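Local coordinates for protein terminal oxygenase component of carbazole 1,9a-dioxygenase (Nocardioides aromaticivorans, PDB 3GCF) that probably catalyses the 1,9a-dioxygenation of carbazole as the terminal oxygenase of a Rieske nonheme iron system, using electrons delivered by a ferredoxin, at residues A[370-373]-A[374-378]; A[79-82]-A[83-86]; A[314-317]-A[318-322]; A[230-233]-A[234-238]. All blocks are in the same frame, centred on the assembly; numbering follows the deposited sequence.

Contact 1 (A[370-373]-A[374-378]); sequences RTLA and SERGR
Ala373 and Gly377 meet at the end of the helix, where Gly377 N donates to Ala373 O over 2.8 Å; Gly377 is also the first residue to leave helical backbone angles. The packed part of this turn holds Leu372, Ala373 and Ser374, all buried, the last two against Tyr24 of helix 22-26. Ser374 N reaches Arg370 O at 2.8 Å, and the CB of Ser374 rests 3.3 Å from the same oxygen. Arg370 itself extends to salt bridges with Glu357 and Glu182, and it packs on Arg78 of a second subunit. Leu372 reaches back with CD1 to touch Arg376 CG at 3.7 Å. The arrangement is the C-terminal end of helix 364-376, a run of i to i+4 bonds that ends at Gly377, where the chain leaves the helix, in the C-terminal part of the ring-hydroxylase domain. The looser part is made by Thr371, Glu375 and Arg376. Glu375 lies alongside Thr371, pointing the same way, and the methyl CG2 of Thr371 stands 3.8 Å from Glu375 CD, where Glu375 is exposed to solvent. A first torsion that sets CG beside its own backbone N (chi1 -49°) brings Glu375 CG to 3.0 Å from Thr371 O, and the chain then runs outward extended. Arg376 bends at chi2 (-72°), and its guanidinium goes on to a salt bridge between NH2 and Asp222.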
loop_
_atom_site.group_PDB
_atom_site.type_symbol
_atom_site.label_atom_id
_atom_site.label_comp_id
_atom_site.label_asym_id
_atom_site.label_seq_id
_atom_site.Cartn_x
_atom_site.Cartn_y
_atom_site.Cartn_z
ATOM N N ARG A 370 -6.789 32.118 -2.891
ATOM C CA ARG A 370 -5.558 31.638 -2.269
ATOM C C ARG A 370 -4.908 32.751 -1.466
ATOM O O ARG A 370 -4.431 32.531 -0.354
ATOM C CB ARG A 370 -4.569 31.154 -3.327
ATOM C CG ARG A 370 -5.018 29.930 -4.092
ATOM C CD ARG A 370 -3.995 29.575 -5.151
ATOM N NE ARG A 370 -4.324 28.333 -5.841
ATOM C CZ ARG A 370 -3.679 27.890 -6.916
ATOM N NH1 ARG A 370 -2.677 28.593 -7.420
ATOM N NH2 ARG A 370 -4.030 26.744 -7.479
ATOM N N THR A 371 -4.892 33.944 -2.052
ATOM C CA THR A 371 -4.301 35.121 -1.431
ATOM C C THR A 371 -5.028 35.486 -0.145
ATOM O O THR A 371 -4.405 35.696 0.894
ATOM C CB THR A 371 -4.358 36.314 -2.391
ATOM O OG1 THR A 371 -3.629 35.992 -3.576
ATOM C CG2 THR A 371 -3.754 37.559 -1.750
ATOM N N LEU A 372 -6.350 35.556 -0.222
ATOM C CA LEU A 372 -7.157 35.894 0.940
ATOM C C LEU A 372 -7.004 34.845 2.044
ATOM O O LEU A 372 -6.940 35.183 3.224
ATOM C CB LEU A 372 -8.625 36.006 0.540
ATOM C CG LEU A 372 -9.599 36.318 1.677
ATOM C CD1 LEU A 372 -9.399 37.758 2.148
ATOM C CD2 LEU A 372 -11.025 36.104 1.195
ATOM N N ALA A 373 -6.941 33.576 1.654
ATOM C CA ALA A 373 -6.805 32.485 2.614
ATOM C C ALA A 373 -5.429 32.501 3.275
ATOM O O ALA A 373 -5.303 32.275 4.476
ATOM C CB ALA A 373 -7.043 31.148 1.922
ATOM N N SER A 374 -4.399 32.765 2.483
ATOM C CA SER A 374 -3.044 32.819 3.001
ATOM C C SER A 374 -2.922 33.955 4.015
ATOM O O SER A 374 -2.238 33.819 5.029
ATOM C CB SER A 374 -2.057 33.034 1.853
ATOM O OG SER A 374 -0.725 33.127 2.321
ATOM N N GLU A 375 -3.604 35.065 3.749
ATOM C CA GLU A 375 -3.559 36.225 4.639
ATOM C C GLU A 375 -4.534 36.174 5.812
ATOM O O GLU A 375 -4.261 36.751 6.861
ATOM C CB GLU A 375 -3.847 37.515 3.861
ATOM C CG GLU A 375 -3.048 37.700 2.588
ATOM C CD GLU A 375 -3.478 38.938 1.811
ATOM O OE1 GLU A 375 -4.704 39.200 1.732
ATOM O OE2 GLU A 375 -2.595 39.640 1.268
ATOM N N ARG A 376 -5.662 35.489 5.652
ATOM C CA ARG A 376 -6.656 35.464 6.718
ATOM C C ARG A 376 -6.927 34.142 7.428
ATOM O O ARG A 376 -7.647 34.127 8.428
ATOM C CB ARG A 376 -7.975 36.026 6.190
ATOM C CG ARG A 376 -7.847 37.385 5.528
ATOM C CD ARG A 376 -7.598 38.491 6.538
ATOM N NE ARG A 376 -7.359 39.763 5.867
ATOM C CZ ARG A 376 -7.306 40.942 6.481
ATOM N NH1 ARG A 376 -7.481 41.023 7.796
ATOM N NH2 ARG A 376 -7.071 42.045 5.779
ATOM N N GLY A 377 -6.393 33.036 6.917
ATOM C CA GLY A 377 -6.613 31.767 7.593
ATOM C C GLY A 377 -6.166 31.962 9.030
ATOM O O GLY A 377 -5.035 32.369 9.262
ATOM N N ARG A 378 -7.035 31.692 10.000
ATOM C CA ARG A 378 -6.679 31.901 11.402
ATOM C C ARG A 378 -5.517 31.060 11.914
ATOM O O ARG A 378 -4.756 31.508 12.768
ATOM C CB ARG A 378 -7.895 31.685 12.298
ATOM C CG ARG A 378 -8.898 32.826 12.271
ATOM C CD ARG A 378 -10.160 32.389 12.976
ATOM N NE ARG A 378 -11.243 33.361 12.907
ATOM C CZ ARG A 378 -11.405 34.365 13.761
ATOM N NH1 ARG A 378 -10.543 34.543 14.755
ATOM N NH2 ARG A 378 -12.448 35.170 13.639
#

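Contact 2 (A[79-82]-A[83-86]); sequences GVPF and SKEP
Pro81 meets Ser83 and Lys84 just after Val80, whose side chain borders the [2Fe-2S] cluster. The proline CG touches Lys84 CG at 3.5 Å, and because the lysine chain bends at chi2 (-73°) its CE also comes within 3.8 Å of that ring carbon. The two side chains cross at a slant, an aliphatic contact that leaves the ammonium to lead away from the turn. The CB of Pro81 lies 3.7 Å from Ser83 OG, a hydroxyl bound to Asp73. Pro81 O accepts a weak hydrogen bond from Lys84 N at 3.3 Å and a second one from the indole NE1 of Trp97. Next along, the Phe82 ring leads away from the turn toward Leu60, its side chain about 4 Å from those of Cys75 and Cys96, two ligands of the cluster. Phe82 O takes the firmer backbone bond, 2.9 Å from Glu85 N, with the donor lying 38° above the carbonyl plane. Pro86 CD lies 3.4 Å from Phe82 O, where the proline nitrogen has no hydrogen to give. Ala343 of a neighbouring subunit packs on Pro81 and Lys84, and Trp339 of that subunit on Glu85. A short 3-10 turn between the Cys75/His77 and Cys96/His99 ligand pairs thus carries a cluster-side aromatic, within the two-pair sequence pattern characteristic of Rieske domains.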
loop_
_atom_site.group_PDB
_atom_site.type_symbol
_atom_site.label_atom_id
_atom_site.label_comp_id
_atom_site.label_asym_id
_atom_site.label_seq_id
_atom_site.Cartn_x
_atom_site.Cartn_y
_atom_site.Cartn_z
ATOM N N GLY A 79 -3.359 4.911 24.105
ATOM C CA GLY A 79 -3.702 5.496 22.820
ATOM C C GLY A 79 -4.683 4.842 21.868
ATOM O O GLY A 79 -4.797 5.296 20.732
ATOM N N VAL A 80 -5.399 3.804 22.288
ATOM C CA VAL A 80 -6.340 3.176 21.367
ATOM C C VAL A 80 -7.568 4.044 21.102
ATOM O O VAL A 80 -7.970 4.854 21.939
ATOM C CB VAL A 80 -6.838 1.799 21.881
ATOM C CG1 VAL A 80 -5.657 0.865 22.116
ATOM C CG2 VAL A 80 -7.665 1.977 23.148
ATOM N N PRO A 81 -8.154 3.918 19.904
ATOM C CA PRO A 81 -9.349 4.709 19.593
ATOM C C PRO A 81 -10.569 4.025 20.204
ATOM O O PRO A 81 -10.689 2.800 20.148
ATOM C CB PRO A 81 -9.384 4.709 18.064
ATOM C CG PRO A 81 -8.683 3.428 17.696
ATOM C CD PRO A 81 -7.539 3.375 18.679
ATOM N N PHE A 82 -11.461 4.811 20.801
ATOM C CA PHE A 82 -12.661 4.256 21.415
ATOM C C PHE A 82 -13.549 3.664 20.327
ATOM O O PHE A 82 -14.278 2.695 20.567
ATOM C CB PHE A 82 -13.460 5.345 22.144
ATOM C CG PHE A 82 -12.662 6.130 23.142
ATOM C CD1 PHE A 82 -12.031 5.497 24.206
ATOM C CD2 PHE A 82 -12.555 7.512 23.026
ATOM C CE1 PHE A 82 -11.302 6.230 25.145
ATOM C CE2 PHE A 82 -11.830 8.250 23.957
ATOM C CZ PHE A 82 -11.203 7.607 25.019
ATOM N N SER A 83 -13.486 4.261 19.135
ATOM C CA SER A 83 -14.308 3.821 18.013
ATOM C C SER A 83 -14.140 2.348 17.634
ATOM O O SER A 83 -14.999 1.789 16.960
ATOM C CB SER A 83 -14.085 4.728 16.792
ATOM O OG SER A 83 -12.719 4.825 16.440
ATOM N N LYS A 84 -13.051 1.713 18.062
ATOM C CA LYS A 84 -12.867 0.289 17.775
ATOM C C LYS A 84 -14.036 -0.474 18.401
ATOM O O LYS A 84 -14.500 -1.471 17.853
ATOM C CB LYS A 84 -11.558 -0.238 18.381
ATOM C CG LYS A 84 -10.292 0.285 17.718
ATOM C CD LYS A 84 -10.060 -0.341 16.344
ATOM C CE LYS A 84 -8.765 0.188 15.722
ATOM N NZ LYS A 84 -8.315 -0.613 14.545
ATOM N N GLU A 85 -14.492 0.004 19.558
ATOM C CA GLU A 85 -15.601 -0.607 20.289
ATOM C C GLU A 85 -16.051 0.416 21.332
ATOM O O GLU A 85 -15.738 0.300 22.517
ATOM C CB GLU A 85 -15.135 -1.901 20.970
ATOM C CG GLU A 85 -16.225 -2.643 21.742
ATOM C CD GLU A 85 -15.733 -3.949 22.355
ATOM O OE1 GLU A 85 -15.567 -4.944 21.620
ATOM O OE2 GLU A 85 -15.502 -3.982 23.580
ATOM N N PRO A 86 -16.795 1.442 20.892
ATOM C CA PRO A 86 -17.286 2.507 21.773
ATOM C C PRO A 86 -18.238 2.013 22.851
ATOM O O PRO A 86 -19.178 1.273 22.572
ATOM C CB PRO A 86 -17.937 3.482 20.794
ATOM C CG PRO A 86 -18.482 2.565 19.738
ATOM C CD PRO A 86 -17.362 1.573 19.535
#

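Contact 3 (A[314-317]-A[318-322]); sequences VKTF and EVEFE
Glu320 OE2, set near the plane of the Phe317 ring at its edge and 3.9 Å from Phe317 CD1, is gripped by two outside groups: it forms a salt bridge with Arg306 NH2 and accepts a hydrogen bond from the indole NE1 of Trp325. Ring and carboxylate planes stand 81° apart, and the acid meets the ring edge and not its face. To reach there Glu320 takes an uncommon first torsion (chi1 39°), with CG wedged between backbone N and carbonyl carbon and only 2.9 Å from Thr316 O. On another side of the helix, Glu318 lies alongside Lys315, both pointing the same way; Lys315 NZ and Glu318 OE1, 3.3 Å apart, make a salt bridge whose hydrogen bond is weak, three residues along. The acid also brushes Val314, where CG1 meets Glu318 OE2 at 3.8 Å, and the CG of Glu318 sits 3.0 Å from Val314 O. An alanine in place of Glu318 would probably leave the Lys315 ammonium without this mate and uncover the CG1 methyl of Val314. Along the backbone, Phe321 N bonds to Phe317 O at 2.8 Å; Phe317 and Phe321 are thus one helical turn apart. Both press on Leu167 of strand 164-173 and Leu304 of strand 298-307, and helix 311-331 lies against the antiparallel sheet, consistent with the Bet v 1-like (helix-grip) fold of this family. Its chemistry is therefore divided: aromatic rings pack on the sheet side, a doubly held carboxylate borders the Phe317 ring, and the lysine-glutamate pair, on a more exposed part of the helix, probably balances charge locally.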
loop_
_atom_site.group_PDB
_atom_site.type_symbol
_atom_site.label_atom_id
_atom_site.label_comp_id
_atom_site.label_asym_id
_atom_site.label_seq_id
_atom_site.Cartn_x
_atom_site.Cartn_y
_atom_site.Cartn_z
ATOM N N VAL A 314 -41.156 22.208 4.656
ATOM C CA VAL A 314 -40.026 21.394 5.093
ATOM C C VAL A 314 -40.237 19.965 4.607
ATOM O O VAL A 314 -39.329 19.353 4.043
ATOM C CB VAL A 314 -39.890 21.379 6.638
ATOM C CG1 VAL A 314 -38.804 20.398 7.065
ATOM C CG2 VAL A 314 -39.558 22.769 7.148
ATOM N N LYS A 315 -41.441 19.442 4.824
ATOM C CA LYS A 315 -41.770 18.082 4.408
ATOM C C LYS A 315 -41.669 17.896 2.905
ATOM O O LYS A 315 -41.166 16.880 2.435
ATOM C CB LYS A 315 -43.176 17.701 4.884
ATOM C CG LYS A 315 -43.168 16.902 6.171
ATOM C CD LYS A 315 -42.282 17.574 7.214
ATOM C CE LYS A 315 -41.798 16.584 8.259
ATOM N NZ LYS A 315 -40.748 17.196 9.125
ATOM N N THR A 316 -42.147 18.879 2.153
ATOM C CA THR A 316 -42.099 18.813 0.700
ATOM C C THR A 316 -40.645 18.792 0.235
ATOM O O THR A 316 -40.300 18.065 -0.692
ATOM C CB THR A 316 -42.839 20.013 0.075
ATOM O OG1 THR A 316 -44.223 19.947 0.439
ATOM C CG2 THR A 316 -42.719 20.002 -1.445
ATOM N N PHE A 317 -39.794 19.583 0.888
ATOM C CA PHE A 317 -38.376 19.631 0.541
ATOM C C PHE A 317 -37.717 18.286 0.849
ATOM O O PHE A 317 -37.022 17.714 0.008
ATOM C CB PHE A 317 -37.678 20.754 1.317
ATOM C CG PHE A 317 -36.197 20.869 1.038
ATOM C CD1 PHE A 317 -35.689 20.645 -0.241
ATOM C CD2 PHE A 317 -35.315 21.233 2.055
ATOM C CE1 PHE A 317 -34.320 20.781 -0.501
ATOM C CE2 PHE A 317 -33.955 21.372 1.811
ATOM C CZ PHE A 317 -33.452 21.146 0.527
ATOM N N GLU A 318 -37.945 17.772 2.053
ATOM C CA GLU A 318 -37.365 16.495 2.437
ATOM C C GLU A 318 -37.766 15.395 1.458
ATOM O O GLU A 318 -36.953 14.537 1.121
ATOM C CB GLU A 318 -37.791 16.122 3.857
ATOM C CG GLU A 318 -37.466 17.195 4.874
ATOM C CD GLU A 318 -37.882 16.826 6.284
ATOM O OE1 GLU A 318 -39.013 16.325 6.459
ATOM O OE2 GLU A 318 -37.080 17.052 7.218
ATOM N N VAL A 319 -39.014 15.423 0.994
ATOM C CA VAL A 319 -39.483 14.419 0.040
ATOM C C VAL A 319 -38.791 14.547 -1.319
ATOM O O VAL A 319 -38.343 13.546 -1.878
ATOM C CB VAL A 319 -41.018 14.498 -0.168
ATOM C CG1 VAL A 319 -41.439 13.591 -1.328
ATOM C CG2 VAL A 319 -41.736 14.065 1.113
ATOM N N GLU A 320 -38.696 15.759 -1.861
ATOM C CA GLU A 320 -38.030 15.898 -3.152
ATOM C C GLU A 320 -36.524 15.666 -3.050
ATOM O O GLU A 320 -35.889 15.272 -4.028
ATOM C CB GLU A 320 -38.334 17.252 -3.811
ATOM C CG GLU A 320 -38.390 18.442 -2.887
ATOM C CD GLU A 320 -38.732 19.729 -3.627
ATOM O OE1 GLU A 320 -39.677 19.714 -4.453
ATOM O OE2 GLU A 320 -38.059 20.754 -3.376
ATOM N N PHE A 321 -35.950 15.893 -1.871
ATOM C CA PHE A 321 -34.527 15.648 -1.686
ATOM C C PHE A 321 -34.290 14.146 -1.859
ATOM O O PHE A 321 -33.385 13.726 -2.583
ATOM C CB PHE A 321 -34.077 16.067 -0.286
ATOM C CG PHE A 321 -32.597 15.918 -0.057
ATOM C CD1 PHE A 321 -31.701 16.837 -0.591
ATOM C CD2 PHE A 321 -32.098 14.848 0.685
ATOM C CE1 PHE A 321 -30.328 16.701 -0.392
ATOM C CE2 PHE A 321 -30.726 14.699 0.892
ATOM C CZ PHE A 321 -29.837 15.629 0.353
ATOM N N GLU A 322 -35.125 13.348 -1.199
ATOM C CA GLU A 322 -35.038 11.887 -1.250
ATOM C C GLU A 322 -35.368 11.300 -2.621
ATOM O O GLU A 322 -34.711 10.373 -3.088
ATOM C CB GLU A 322 -35.981 11.292 -0.205
ATOM C CG GLU A 322 -36.202 9.782 -0.294
ATOM C CD GLU A 322 -34.949 8.981 -0.013
ATOM O OE1 GLU A 322 -34.231 9.310 0.957
ATOM O OE2 GLU A 322 -34.685 8.009 -0.756
#

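Contact 4 (A[230-233]-A[234-238]); sequences LDRL and SENYM
Leu233 and Tyr237 both hold CG beside their own backbone N (chi1 -57° and -84°), and these torsions help to bring the leucine branch over the tyrosine ring. Leu233 CD2 stands 3.6 Å from the centroid of the Tyr237 ring and 3° off its normal, a CH-pi contact centred on the face. At the ring edge, near its plane, Arg232 O lies 3.5 Å from Tyr237 CD1. That same carbonyl oxygen takes two backbone donors: Asn236 N at 2.8 Å, nearly in line with the C=O, and Glu235 N at 3.2 Å from well above its plane. Arg232 is also the centre of an inverse gamma turn, so strand 228-231 turns tightly into the weakly bonded helix 233-236 before strand 237-245 begins. Outward from this turn, Arg232 lies side by side with Asn236, whose OD1 rests 3.4 Å from Arg232 CB; the guanidinium is bound by Gln219 and the Asn236 amide by Asp214. A long salt bridge, 4.0 Å from Arg232 NE to Glu235 OE1, adds to the polar side. An alanine replacing Tyr237 would probably strip the Leu233 methyl of its aromatic partner and open a gap between Asp231, Leu233 and Phe210 of strand 209-212. Tyr237 OH approaches Asp231 CG to 3.2 Å without a hydrogen bond between the groups, so the CH-pi contact and the doubly used carbonyl, not a tyrosine-carboxylate bond, are likely to hold the turn.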
loop_
_atom_site.group_PDB
_atom_site.type_symbol
_atom_site.label_atom_id
_atom_site.label_comp_id
_atom_site.label_asym_id
_atom_site.label_seq_id
_atom_site.Cartn_x
_atom_site.Cartn_y
_atom_site.Cartn_z
ATOM N N LEU A 230 -16.315 36.491 -4.305
ATOM C CA LEU A 230 -17.566 36.277 -5.016
ATOM C C LEU A 230 -17.444 36.528 -6.514
ATOM O O LEU A 230 -16.917 37.560 -6.941
ATOM C CB LEU A 230 -18.647 37.186 -4.426
ATOM C CG LEU A 230 -20.095 37.187 -4.940
ATOM C CD1 LEU A 230 -20.172 37.823 -6.303
ATOM C CD2 LEU A 230 -20.630 35.784 -4.971
ATOM N N ASP A 231 -17.931 35.572 -7.305
ATOM C CA ASP A 231 -17.926 35.686 -8.763
ATOM C C ASP A 231 -19.344 36.083 -9.192
ATOM O O ASP A 231 -20.300 35.351 -8.941
ATOM C CB ASP A 231 -17.575 34.347 -9.434
ATOM C CG ASP A 231 -16.128 33.936 -9.233
ATOM O OD1 ASP A 231 -15.325 34.735 -8.703
ATOM O OD2 ASP A 231 -15.794 32.793 -9.621
ATOM N N ARG A 232 -19.483 37.240 -9.828
ATOM C CA ARG A 232 -20.796 37.697 -10.283
ATOM C C ARG A 232 -21.057 37.149 -11.684
ATOM O O ARG A 232 -21.070 37.892 -12.668
ATOM C CB ARG A 232 -20.842 39.227 -10.289
ATOM C CG ARG A 232 -20.732 39.844 -8.905
ATOM C CD ARG A 232 -21.212 41.289 -8.909
ATOM N NE ARG A 232 -21.892 41.619 -7.658
ATOM C CZ ARG A 232 -21.273 42.017 -6.555
ATOM N NH1 ARG A 232 -19.953 42.145 -6.551
ATOM N NH2 ARG A 232 -21.971 42.264 -5.451
ATOM N N LEU A 233 -21.276 35.841 -11.762
ATOM C CA LEU A 233 -21.488 35.160 -13.034
ATOM C C LEU A 233 -22.580 35.723 -13.946
ATOM O O LEU A 233 -22.366 35.864 -15.150
ATOM C CB LEU A 233 -21.752 33.669 -12.786
ATOM C CG LEU A 233 -20.677 32.885 -12.011
ATOM C CD1 LEU A 233 -21.101 31.429 -11.903
ATOM C CD2 LEU A 233 -19.328 32.991 -12.710
ATOM N N SER A 234 -23.738 36.048 -13.382
ATOM C CA SER A 234 -24.855 36.553 -14.177
ATOM C C SER A 234 -24.752 38.006 -14.618
ATOM O O SER A 234 -25.490 38.435 -15.505
ATOM C CB SER A 234 -26.162 36.382 -13.410
ATOM O OG SER A 234 -26.133 37.159 -12.226
ATOM N N GLU A 235 -23.856 38.770 -14.012
ATOM C CA GLU A 235 -23.746 40.170 -14.385
ATOM C C GLU A 235 -22.402 40.577 -14.963
ATOM O O GLU A 235 -22.340 41.466 -15.805
ATOM C CB GLU A 235 -24.036 41.060 -13.180
ATOM C CG GLU A 235 -25.404 40.875 -12.578
ATOM C CD GLU A 235 -25.571 41.679 -11.311
ATOM O OE1 GLU A 235 -24.783 41.459 -10.360
ATOM O OE2 GLU A 235 -26.485 42.532 -11.269
ATOM N N ASN A 236 -21.326 39.936 -14.524
ATOM C CA ASN A 236 -20.022 40.339 -15.008
ATOM C C ASN A 236 -19.190 39.278 -15.694
ATOM O O ASN A 236 -17.971 39.399 -15.777
ATOM C CB ASN A 236 -19.245 40.976 -13.858
ATOM C CG ASN A 236 -20.023 42.111 -13.202
ATOM O OD1 ASN A 236 -20.868 41.884 -12.333
ATOM N ND2 ASN A 236 -19.765 43.335 -13.643
ATOM N N TYR A 237 -19.856 38.244 -16.195
ATOM C CA TYR A 237 -19.182 37.168 -16.905
ATOM C C TYR A 237 -19.865 36.908 -18.239
ATOM O O TYR A 237 -21.010 37.296 -18.463
ATOM C CB TYR A 237 -19.214 35.858 -16.105
ATOM C CG TYR A 237 -18.133 35.696 -15.062
ATOM C CD1 TYR A 237 -18.160 36.424 -13.874
ATOM C CD2 TYR A 237 -17.109 34.764 -15.241
ATOM C CE1 TYR A 237 -17.192 36.217 -12.881
ATOM C CE2 TYR A 237 -16.144 34.550 -14.261
ATOM C CZ TYR A 237 -16.192 35.274 -13.081
ATOM O OH TYR A 237 -15.261 35.027 -12.094
ATOM N N MET A 238 -19.143 36.236 -19.120
ATOM C CA MET A 238 -19.678 35.868 -20.413
ATOM C C MET A 238 -19.786 34.352 -20.398
ATOM O O MET A 238 -18.787 33.657 -20.214
ATOM C CB MET A 238 -18.726 36.290 -21.525
ATOM C CG MET A 238 -19.111 35.753 -22.890
ATOM S SD MET A 238 -20.669 36.455 -23.493
ATOM C CE MET A 238 -20.096 38.083 -23.952
#

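In the fold
From the N terminus the contacts come in the order 2, 4, 3, 1, in series, and none nests in or crosses another: contacts 2 and 4 close short turns, contacts 1 and 3 lie within helices. Contact 2 shapes the loop between strands 67-72 and 93-95 of the Rieske domain and faces the third subunit. The others belong to the ring-hydroxylase domain. Contact 4 joins strand 228-231 of the seven-stranded sheet to strand 237-245 of the three-stranded one, contact 3 lies on helix 311-331 covering the larger sheet, and contact 1 ends helix 364-376. Contacts 1 and 4 are about 8 Å apart at their nearest atoms; contacts 2 and 4 lie on opposite sides of the chain's centre.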